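Local coordinates for protein beta-glucuronidase (Dictyoglomus thermophilum, PDB 6XXW) that probably hydrolyses beta-D-glucuronides, acting as a retaining glycosidase of glycoside hydrolase family 2, at residues W411-E416 with I444-N449; V463-R468 with P500-E505. All coordinates share one frame; numbering follows the deposited sequence. Where two conformers were deposited one is given.

Interaction 1. Residues W411-E416 with I444-N449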
# COMPACT_ATOMS: atom_id res chain seq x y z
N TRP A 411 -20.60 -29.98 -15.20
CA TRP A 411 -21.55 -28.87 -15.09
C TRP A 411 -21.90 -28.63 -13.63
O TRP A 411 -22.19 -29.58 -12.89
CB TRP A 411 -22.84 -29.16 -15.87
CG TRP A 411 -22.66 -29.54 -17.32
CD1 TRP A 411 -22.90 -30.76 -17.88
CD2 TRP A 411 -22.24 -28.69 -18.40
NE1 TRP A 411 -22.64 -30.74 -19.23
CE2 TRP A 411 -22.24 -29.47 -19.58
CE3 TRP A 411 -21.86 -27.34 -18.49
CZ2 TRP A 411 -21.85 -28.96 -20.83
CZ3 TRP A 411 -21.48 -26.82 -19.75
CH2 TRP A 411 -21.49 -27.64 -20.89
N SER A 412 -21.91 -27.36 -13.22
CA SER A 412 -22.39 -26.97 -11.89
C SER A 412 -23.73 -26.27 -12.04
O SER A 412 -23.85 -25.30 -12.79
CB SER A 412 -21.40 -26.05 -11.18
OG SER A 412 -21.96 -25.61 -9.95
N VAL A 413 -24.76 -26.78 -11.37
CA VAL A 413 -26.09 -26.22 -11.58
C VAL A 413 -26.38 -25.00 -10.71
O VAL A 413 -27.31 -24.24 -11.03
CB VAL A 413 -27.21 -27.27 -11.38
CG1 VAL A 413 -27.06 -28.44 -12.38
CG2 VAL A 413 -27.24 -27.78 -9.95
N ALA A 414 -25.61 -24.76 -9.65
CA ALA A 414 -25.85 -23.62 -8.76
C ALA A 414 -24.68 -23.44 -7.81
O ALA A 414 -23.84 -24.33 -7.64
CB ALA A 414 -27.15 -23.79 -7.96
N ASN A 415 -24.65 -22.27 -7.16
CA ASN A 415 -23.65 -21.96 -6.14
C ASN A 415 -24.34 -21.43 -4.90
O ASN A 415 -24.95 -20.36 -4.94
CB ASN A 415 -22.64 -20.93 -6.64
CG ASN A 415 -21.58 -20.60 -5.59
OD1 ASN A 415 -20.59 -21.31 -5.45
ND2 ASN A 415 -21.80 -19.51 -4.85
N GLU A 416 -24.22 -22.16 -3.79
CA GLU A 416 -24.67 -21.70 -2.48
C GLU A 416 -26.14 -21.29 -2.49
O GLU A 416 -26.52 -20.25 -1.93
CB GLU A 416 -23.79 -20.55 -1.97
CG GLU A 416 -22.31 -20.92 -1.77
CD GLU A 416 -21.52 -19.83 -1.05
OE1 GLU A 416 -21.93 -18.65 -1.10
OE2 GLU A 416 -20.49 -20.16 -0.42
N ILE A 444 -22.23 -34.06 -13.11
CA ILE A 444 -22.96 -32.90 -12.64
C ILE A 444 -22.66 -32.69 -11.16
O ILE A 444 -22.57 -33.65 -10.40
CB ILE A 444 -24.47 -33.08 -12.85
CG1 ILE A 444 -24.77 -33.23 -14.35
CG2 ILE A 444 -25.25 -31.92 -12.23
CD1 ILE A 444 -26.17 -33.72 -14.61
N THR A 445 -22.52 -31.42 -10.75
CA THR A 445 -22.35 -31.07 -9.34
C THR A 445 -23.26 -29.89 -9.00
O THR A 445 -23.94 -29.32 -9.86
CB THR A 445 -20.88 -30.73 -9.00
OG1 THR A 445 -20.72 -30.57 -7.58
CG2 THR A 445 -20.46 -29.46 -9.68
N ILE A 446 -23.28 -29.55 -7.72
CA ILE A 446 -23.84 -28.31 -7.21
C ILE A 446 -22.94 -27.85 -6.08
O ILE A 446 -22.45 -28.67 -5.30
CB ILE A 446 -25.31 -28.46 -6.73
CG1 ILE A 446 -25.85 -27.09 -6.29
CG2 ILE A 446 -25.42 -29.47 -5.55
CD1 ILE A 446 -27.37 -27.07 -6.11
N VAL A 447 -22.67 -26.55 -6.01
CA VAL A 447 -21.69 -26.04 -5.06
C VAL A 447 -22.43 -25.56 -3.81
O VAL A 447 -23.32 -24.70 -3.90
CB VAL A 447 -20.81 -24.93 -5.67
CG1 VAL A 447 -19.83 -24.40 -4.62
CG2 VAL A 447 -20.03 -25.48 -6.88
N GLU A 448 -22.08 -26.13 -2.67
CA GLU A 448 -22.86 -26.03 -1.44
C GLU A 448 -22.11 -25.23 -0.39
O GLU A 448 -20.90 -25.40 -0.22
CB GLU A 448 -23.15 -27.42 -0.86
CG GLU A 448 -23.99 -28.32 -1.73
CD GLU A 448 -25.48 -28.24 -1.39
OE1 GLU A 448 -25.93 -27.17 -0.89
OE2 GLU A 448 -26.20 -29.24 -1.62
N ASN A 449 -22.84 -24.40 0.36
CA ASN A 449 -22.35 -23.96 1.66
C ASN A 449 -23.29 -24.37 2.79
O ASN A 449 -22.96 -24.14 3.96
CB ASN A 449 -22.09 -22.44 1.68
CG ASN A 449 -23.35 -21.61 1.58
OD1 ASN A 449 -24.43 -22.11 1.26
ND2 ASN A 449 -23.22 -20.31 1.86
O HOH W 1 -20.32 -19.22 1.99
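Val447 is wedged between two polar side chains of the neighbouring strand: its CG1 lies 3.3 Å from Asn415 OD1 and its CG2 3.6 Å from Ser412 OG. Ser412 OG and Asn415 OD1 can face an apolar valine because each is hydrogen-bonded outside these strands, to Glu362 and Arg338. Toward helix 422-438, Val413 sets CG1 against Ile444 CG2 (3.9 Å) and CG2 against Ile446 CB (3.8 Å). The small Ala414 leaves room for Ile446, whose CG1, anti to the backbone N (chi1 -177°), carries CD1 to Ala414 CB.

These are adjacent parallel strands of the TIM barrel, with helix 422-438 covering Val413, Ala414 and Ile444. A beta bulge at Val413-Ala414 shifts the register by one, yet main-chain bonding continues to Glu416 N, 2.7 Å from Val447 O. The bulge precedes an Asn-Glu pair at the strand's C-terminal end, where family 2 enzymes keep their general acid/base; Glu416 is consistent with that role.

Packing opens out beyond this point. The Glu416 carboxylate and Asn449 amide stack with planes 22° apart, CD to ND2 3.4 Å, and a water spans them, donating to Glu416 OE2 (2.6 Å) and accepting from Asn449 ND2. Glu416 OE2 is also held by Asn467 ND2, while OE1 hydrogen-bonds a Tris molecule, probably from the crystallisation liquor.

Interaction 2. Residues V463-R468 with P500-E505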
# COMPACT_ATOMS: atom_id res chain seq x y z
N VAL A 463 -20.74 -35.42 -7.98
CA VAL A 463 -19.57 -35.00 -7.21
C VAL A 463 -20.03 -33.91 -6.26
O VAL A 463 -20.82 -33.04 -6.65
CB VAL A 463 -18.43 -34.48 -8.12
CG1 VAL A 463 -17.26 -33.92 -7.28
CG2 VAL A 463 -17.95 -35.58 -9.04
N ILE A 464 -19.56 -33.96 -5.01
CA ILE A 464 -19.90 -32.96 -4.00
C ILE A 464 -18.88 -31.83 -4.05
O ILE A 464 -17.67 -32.07 -4.00
CB ILE A 464 -19.94 -33.58 -2.59
CG1 ILE A 464 -20.94 -34.75 -2.54
CG2 ILE A 464 -20.25 -32.51 -1.53
CD1 ILE A 464 -22.32 -34.38 -2.12
N CYS A 465 -19.37 -30.60 -4.11
CA CYS A 465 -18.53 -29.41 -4.02
C CYS A 465 -18.97 -28.61 -2.80
O CYS A 465 -20.12 -28.17 -2.73
CB CYS A 465 -18.64 -28.56 -5.30
SG CYS A 465 -17.83 -29.24 -6.77
N VAL A 466 -18.08 -28.43 -1.84
CA VAL A 466 -18.41 -27.74 -0.59
C VAL A 466 -17.49 -26.54 -0.42
O VAL A 466 -16.26 -26.64 -0.60
CB VAL A 466 -18.34 -28.68 0.63
CG1 VAL A 466 -16.95 -29.22 0.85
CG2 VAL A 466 -18.83 -27.95 1.87
N ASN A 467 -18.09 -25.40 -0.08
CA ASN A 467 -17.39 -24.16 0.25
C ASN A 467 -17.28 -24.07 1.76
O ASN A 467 -18.29 -24.15 2.46
CB ASN A 467 -18.17 -22.94 -0.26
CG ASN A 467 -18.31 -22.92 -1.79
OD1 ASN A 467 -17.72 -23.73 -2.50
ND2 ASN A 467 -19.10 -21.96 -2.29
N ARG A 468 -16.05 -23.88 2.27
CA ARG A 468 -15.88 -23.79 3.72
C ARG A 468 -14.90 -22.67 4.06
O ARG A 468 -13.86 -22.51 3.41
CB ARG A 468 -15.39 -25.12 4.31
CG ARG A 468 -16.48 -26.22 4.38
CD ARG A 468 -17.64 -25.75 5.26
NE ARG A 468 -18.75 -26.71 5.36
CZ ARG A 468 -19.96 -26.51 4.86
NH1 ARG A 468 -20.22 -25.39 4.19
NH2 ARG A 468 -20.92 -27.42 5.03
N PRO A 500 -17.18 -38.54 -4.55
CA PRO A 500 -15.97 -37.71 -4.48
C PRO A 500 -16.34 -36.30 -4.05
O PRO A 500 -17.43 -35.80 -4.36
CB PRO A 500 -15.41 -37.74 -5.91
CG PRO A 500 -16.23 -38.78 -6.67
CD PRO A 500 -17.52 -38.92 -5.93
N ILE A 501 -15.42 -35.66 -3.35
CA ILE A 501 -15.63 -34.32 -2.79
C ILE A 501 -14.53 -33.39 -3.28
O ILE A 501 -13.34 -33.72 -3.19
CB ILE A 501 -15.68 -34.35 -1.26
CG1 ILE A 501 -16.79 -35.29 -0.77
CG2 ILE A 501 -15.85 -32.95 -0.69
CD1 ILE A 501 -16.87 -35.38 0.72
N ILE A 502 -14.92 -32.24 -3.80
CA ILE A 502 -14.01 -31.14 -4.09
C ILE A 502 -14.25 -30.06 -3.04
O ILE A 502 -15.39 -29.63 -2.84
CB ILE A 502 -14.24 -30.58 -5.50
CG1 ILE A 502 -13.98 -31.66 -6.56
CG2 ILE A 502 -13.39 -29.31 -5.73
CD1 ILE A 502 -14.37 -31.23 -8.00
N LEU A 503 -13.18 -29.62 -2.37
CA LEU A 503 -13.30 -28.41 -1.55
C LEU A 503 -13.30 -27.26 -2.55
O LEU A 503 -12.25 -26.78 -2.98
CB LEU A 503 -12.15 -28.29 -0.54
CG LEU A 503 -12.24 -27.11 0.43
CD1 LEU A 503 -13.47 -27.24 1.30
CD2 LEU A 503 -10.99 -27.01 1.31
N SER A 504 -14.50 -26.81 -2.92
CA SER A 504 -14.67 -25.91 -4.07
C SER A 504 -14.41 -24.44 -3.75
O SER A 504 -14.25 -23.65 -4.69
CB SER A 504 -16.07 -26.08 -4.66
OG SER A 504 -17.06 -26.06 -3.65
N GLU A 505 -14.37 -24.05 -2.48
CA GLU A 505 -13.98 -22.70 -2.10
C GLU A 505 -13.41 -22.73 -0.69
O GLU A 505 -13.93 -23.43 0.18
CB GLU A 505 -15.15 -21.72 -2.10
CG GLU A 505 -15.68 -21.31 -3.45
CD GLU A 505 -16.72 -20.20 -3.36
OE1 GLU A 505 -16.70 -19.46 -2.34
OE2 GLU A 505 -17.54 -20.06 -4.30
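Asn467 lays its amide over the extended chain of Glu505, amide and carboxylate planes stacked 25° apart, with Asn467 CG 3.4 Å from Glu505 CB and ND2 3.1 Å from CD. The amide is held at both ends, OD1 by Ser504 OG (2.7 Å) and ND2 by Glu416 OE2. In Ser504 the hydroxyl oxygen sits between the backbone N and the carbonyl carbon (chi1 47°), which brings it back across the strand boundary, 3.4 Å from Cys465 CB; a short hydroxyl side chain suits the place, its oxygen close enough to the neighbouring strand to donate to the amide. Here the strands bulge, and Ser504 N reaches Val466 O from above the carbonyl plane, 43° out of it. Leu503 CD1 comes up against the same oxygen at 3.4 Å.

Toward the N-terminal ends, the parallel barrel strands pair regularly. Cys465 SG rests alongside Ile502 CB (4.0 Å) on the inner face, whereas Ile464 CB meets Ile501 CG1 on the face covered by helix 482-497, a setting that suits beta-branched aliphatics. At the C-terminal end, Arg468 N bonds Glu505 O, while its guanidinium pairs through NE with Asp489 and returns NH1 to Asn467 O.

Glu505 ends strand 501-505, the nucleophile's position in family 2 hydrolases, and probably plays that role. Its carboxylate is gripped by Tyr469 OH and Arg338, and bonds Tris; the chemistry implies a polar cluster whose groups hold one another in place, consistent with an active site.

Along the chain, strand 408-415 leads through helix 422-438 into strand 444-448, and interaction 1 closes this beta-alpha-beta unit. The chain then crosses to strand 463-467, passes through helix 482-497 and returns on strand 501-505, where interaction 2 closes the next one. The two loops follow in series, neither enclosing nor crossing the other. They are joined because strands 444-448 and 463-467 are neighbours: Thr445 OG1 lies 2.6 Å from Val463 O and Glu448 O 2.8 Å from Asn467 N, both probable hydrogen bonds. Four consecutive strands of one barrel wall are thus tied together, bringing Glu416 and Glu505 to the same pocket.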